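Local coordinates for manganese-containing pseudocatalase (Thermus thermophilus, PDB 2V8T) that breaks down hydrogen peroxide to water and oxygen at a dimanganese centre, as a non-haem catalase, at the interface of chains A and B. Coordinates in Å, arbitrary orientation; residue numbers count along the deposited sequence, not the author numbering. Chains: chain A/B, Manganese-containing pseudocatalase.

The interface of chains A and B. Residues chain A 3-5, 68, 71-72, 75; chain B 1-3, 68, 236-238.
In this manganese catalase, the N-terminal strands 2-4 of two subunits pair antiparallel about a two-fold axis, a compact example of subunits joined by pairing of backbone edges. At the centre the amide N of A:Leu3 donates to the carbonyl O of B:Leu3 over 2.9 Å, standing 37° above the plane of that carbonyl, and the reciprocal bond matches it. Further along, the amide N of A:Ile5 gives an almost straight bond to the carbonyl O of B:Met1. The outer backbone edge of A:Arg4 is held by chain B: its N donates in plane to the carbonyl O of B:Phe236, and hydroxyl OG of B:Ser237 meets the carbonyl O of A:Arg4 at 2.7 Å, nearly along the C=O axis. The terminal N of B:Met1 is gripped twice. It donates to the carbonyl O of A:Ile5, and it lies 2.7 Å from carboxylate OE1 of A:Glu75, which uses its syn lone pair; the negative charge would probably favour a protonated terminus.

B:Phe2 lies between A:Leu71, which it crosses at about a right angle, and A:Arg4, which runs alongside. CB of A:Leu71 lies 3.5 Å from CD1 of B:Phe2, and CG of A:Arg4 lies 3.6 Å from CE2 of B:Phe2. Ring atom CZ sits over the guanidinium rim, the planes 50° apart. An alanine in place of B:Phe2 would lose the ring contacts with A:Leu71 and A:Arg4 and would probably loosen the N-terminal strand of chain B against chain A helix 57-85 and the A:Arg4 side chain. A:Glu75 reaches the terminus from that helix with CG anti to the backbone N (chi1 -177°) and an extended chain.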
ATOM      1  N   LEU A   3      10.061  -3.044  30.653  1.00  7.32           N
ATOM      2  CA  LEU A   3      10.860  -2.017  31.296  1.00  7.37           C
ATOM      3  C   LEU A   3      11.926  -1.570  30.302  1.00  7.23           C
ATOM      4  O   LEU A   3      12.297  -2.322  29.393  1.00  8.48           O
ATOM      5  CB  LEU A   3      11.561  -2.530  32.548  1.00  8.20           C
ATOM      6  CG  LEU A   3      10.651  -3.170  33.616  1.00  8.64           C
ATOM      7  CD1 LEU A   3      11.518  -3.801  34.715  1.00 11.22           C
ATOM      8  CD2 LEU A   3       9.658  -2.159  34.189  1.00 10.38           C
ATOM      9  N   ARG A   4      12.454  -0.369  30.509  1.00  6.78           N
ATOM     10  CA  ARG A   4      13.465   0.208  29.623  1.00  6.62           C
ATOM     11  C   ARG A   4      14.717   0.597  30.430  1.00  6.88           C
ATOM     12  O   ARG A   4      14.614   1.123  31.542  1.00  7.97           O
ATOM     13  CB  ARG A   4      12.890   1.428  28.929  1.00  6.98           C
ATOM     14  CG  ARG A   4      13.779   2.035  27.874  1.00  6.96           C
ATOM     15  CD  ARG A   4      13.065   3.160  27.152  1.00  7.33           C
ATOM     16  NE  ARG A   4      13.871   3.695  26.073  1.00  7.85           N
ATOM     17  CZ  ARG A   4      13.352   4.255  24.983  1.00  7.15           C
ATOM     18  NH1 ARG A   4      12.057   4.407  24.824  1.00  7.29           N
ATOM     19  NH2 ARG A   4      14.178   4.649  24.002  1.00  8.15           N
ATOM     20  N   ILE A   5      15.862   0.364  29.812  1.00  7.38           N
ATOM     21  CA  ILE A   5      17.180   0.735  30.304  1.00  7.84           C
ATOM     22  C   ILE A   5      17.762   1.705  29.273  1.00  7.41           C
ATOM     23  O   ILE A   5      17.782   1.407  28.079  1.00  8.13           O
ATOM     24  CB  ILE A   5      18.084  -0.501  30.416  1.00  9.18           C
ATOM     25  CG1 ILE A   5      17.516  -1.513  31.402  1.00  9.90           C
ATOM     26  CG2 ILE A   5      19.507  -0.116  30.787  1.00 10.28           C
ATOM     27  CD1 ILE A   5      18.108  -2.922  31.245  1.00 13.72           C
ATOM     28  N   THR A  68      12.105  -9.619  23.161  1.00  6.83           N
ATOM     29  CA  THR A  68      12.584  -8.520  23.996  1.00  6.71           C
ATOM     30  C   THR A  68      13.949  -8.028  23.534  1.00  6.60           C
ATOM     31  O   THR A  68      14.219  -6.837  23.499  1.00  7.14           O
ATOM     32  CB  THR A  68      12.600  -8.942  25.466  1.00  7.20           C
ATOM     33  OG1 THR A  68      11.330  -9.485  25.786  1.00  7.47           O
ATOM     34  CG2 THR A  68      12.886  -7.761  26.371  1.00  7.92           C
ATOM     35  N   LEU A  71      13.789  -5.609  20.614  1.00  6.38           N
ATOM     36  CA  LEU A  71      13.485  -4.202  20.923  1.00  6.69           C
ATOM     37  C   LEU A  71      14.758  -3.374  20.950  1.00  6.72           C
ATOM     38  O   LEU A  71      14.807  -2.235  20.472  1.00  7.50           O
ATOM     39  CB  LEU A  71      12.760  -4.077  22.284  1.00  7.10           C
ATOM     40  CG  LEU A  71      11.320  -4.549  22.324  1.00  7.28           C
ATOM     41  CD1 LEU A  71      10.861  -4.700  23.783  1.00  8.38           C
ATOM     42  CD2 LEU A  71      10.416  -3.577  21.593  1.00  8.24           C
ATOM     43  N   GLY A  72      15.798  -3.895  21.609  1.00  6.72           N
ATOM     44  CA  GLY A  72      17.050  -3.199  21.646  1.00  7.27           C
ATOM     45  C   GLY A  72      17.744  -3.149  20.319  1.00  6.70           C
ATOM     46  O   GLY A  72      18.621  -2.295  20.084  1.00  7.13           O
ATOM     47  N   GLU A  75      16.346  -0.245  18.400  1.00  6.38           N
ATOM     48  CA  GLU A  75      16.991   0.915  19.026  1.00  6.47           C
ATOM     49  C   GLU A  75      18.401   1.120  18.473  1.00  6.48           C
ATOM     50  O   GLU A  75      18.814   2.230  18.150  1.00  6.84           O
ATOM     51  CB  GLU A  75      16.990   0.681  20.546  1.00  7.05           C
ATOM     52  CG  GLU A  75      17.565   1.836  21.311  1.00  7.51           C
ATOM     53  CD  GLU A  75      17.694   1.574  22.816  1.00  8.19           C
ATOM     54  OE1 GLU A  75      17.640   0.356  23.228  1.00  8.96           O
ATOM     55  OE2 GLU A  75      17.867   2.576  23.544  1.00  8.91           O
TER
ATOM     56  N   MET B   1      17.886  -0.407  25.789  1.00  7.97           N
ATOM     57  CA  MET B   1      17.565  -1.864  25.881  1.00  7.79           C
ATOM     58  C   MET B   1      16.280  -1.994  26.666  1.00  7.15           C
ATOM     59  O   MET B   1      15.848  -1.011  27.304  1.00  7.89           O
ATOM     60  CB  MET B   1      18.685  -2.672  26.544  1.00  8.39           C
ATOM     61  CG  MET B   1      19.878  -2.935  25.647  1.00 10.29           C
ATOM     62  SD  MET B   1      21.146  -3.927  26.460  1.00 11.38           S
ATOM     63  CE  MET B   1      21.906  -2.691  27.449  1.00 12.97           C
ATOM     64  N   PHE B   2      15.700  -3.184  26.676  1.00  7.07           N
ATOM     65  CA  PHE B   2      14.448  -3.447  27.322  1.00  7.23           C
ATOM     66  C   PHE B   2      14.476  -4.754  28.093  1.00  7.39           C
ATOM     67  O   PHE B   2      15.242  -5.681  27.753  1.00  8.28           O
ATOM     68  CB  PHE B   2      13.305  -3.469  26.277  1.00  7.35           C
ATOM     69  CG  PHE B   2      13.120  -2.124  25.627  1.00  7.63           C
ATOM     70  CD1 PHE B   2      13.923  -1.716  24.564  1.00  8.08           C
ATOM     71  CD2 PHE B   2      12.148  -1.240  26.110  1.00  8.16           C
ATOM     72  CE1 PHE B   2      13.769  -0.430  24.018  1.00  8.97           C
ATOM     73  CE2 PHE B   2      11.978   0.015  25.553  1.00  9.02           C
ATOM     74  CZ  PHE B   2      12.803   0.429  24.531  1.00  9.31           C
ATOM     75  N   LEU B   3      13.597  -4.841  29.088  1.00  7.22           N
ATOM     76  CA  LEU B   3      13.342  -6.063  29.837  1.00  7.15           C
ATOM     77  C   LEU B   3      11.843  -6.376  29.746  1.00  7.09           C
ATOM     78  O   LEU B   3      11.027  -5.468  29.478  1.00  8.21           O
ATOM     79  CB  LEU B   3      13.701  -5.920  31.311  1.00  7.94           C
ATOM     80  CG  LEU B   3      15.129  -5.459  31.608  1.00  8.74           C
ATOM     81  CD1 LEU B   3      15.268  -5.212  33.122  1.00 12.24           C
ATOM     82  CD2 LEU B   3      16.159  -6.496  31.102  1.00 10.46           C
ATOM     83  N   THR B  68       7.510   3.034  26.565  1.00  6.81           N
ATOM     84  CA  THR B  68       7.651   1.742  27.229  1.00  6.83           C
ATOM     85  C   THR B  68       6.308   1.245  27.758  1.00  6.63           C
ATOM     86  O   THR B  68       5.990   0.062  27.652  1.00  7.32           O
ATOM     87  CB  THR B  68       8.707   1.837  28.336  1.00  7.10           C
ATOM     88  OG1 THR B  68       9.901   2.379  27.790  1.00  7.85           O
ATOM     89  CG2 THR B  68       9.007   0.473  28.933  1.00  7.82           C
ATOM     90  N   PHE B 236       8.491   2.923  34.054  1.00  7.51           N
ATOM     91  CA  PHE B 236       8.769   1.574  33.599  1.00  7.53           C
ATOM     92  C   PHE B 236      10.261   1.397  33.335  1.00  7.45           C
ATOM     93  O   PHE B 236      10.712   1.142  32.213  1.00  7.96           O
ATOM     94  CB  PHE B 236       7.953   1.257  32.328  1.00  7.78           C
ATOM     95  CG  PHE B 236       6.495   1.050  32.552  1.00  7.90           C
ATOM     96  CD1 PHE B 236       5.992  -0.214  32.778  1.00  9.34           C
ATOM     97  CD2 PHE B 236       5.582   2.115  32.499  1.00  8.34           C
ATOM     98  CE1 PHE B 236       4.648  -0.467  32.966  1.00 10.19           C
ATOM     99  CE2 PHE B 236       4.221   1.872  32.684  1.00  8.22           C
ATOM    100  CZ  PHE B 236       3.751   0.615  32.886  1.00  8.80           C
ATOM    101  N   SER B 237      11.080   1.533  34.383  1.00  8.46           N
ATOM    102  CA  SER B 237      12.534   1.447  34.245  1.00  8.88           C
ATOM    103  C   SER B 237      13.149   1.143  35.595  1.00  9.92           C
ATOM    104  O   SER B 237      12.749   1.755  36.581  1.00 12.59           O
ATOM    105  CB  SER B 237      13.121   2.763  33.772  1.00  8.87           C
ATOM    106  OG  SER B 237      14.545   2.727  33.703  1.00  9.17           O
ATOM    107  N   PRO B 238      14.160   0.269  35.648  1.00 10.85           N
ATOM    108  CA  PRO B 238      14.805   0.009  36.945  1.00 12.27           C
ATOM    109  C   PRO B 238      15.495   1.246  37.526  1.00 11.27           C
ATOM    110  O   PRO B 238      15.390   1.472  38.718  1.00 13.40           O
ATOM    111  CB  PRO B 238      15.809  -1.103  36.610  1.00 14.28           C
ATOM    112  CG  PRO B 238      15.381  -1.726  35.332  1.00 14.19           C
ATOM    113  CD  PRO B 238      14.651  -0.650  34.580  1.00 11.30           C
TER
HETATM  114  O   HOH W   1      16.299  -5.146  24.693  1.00 13.39           O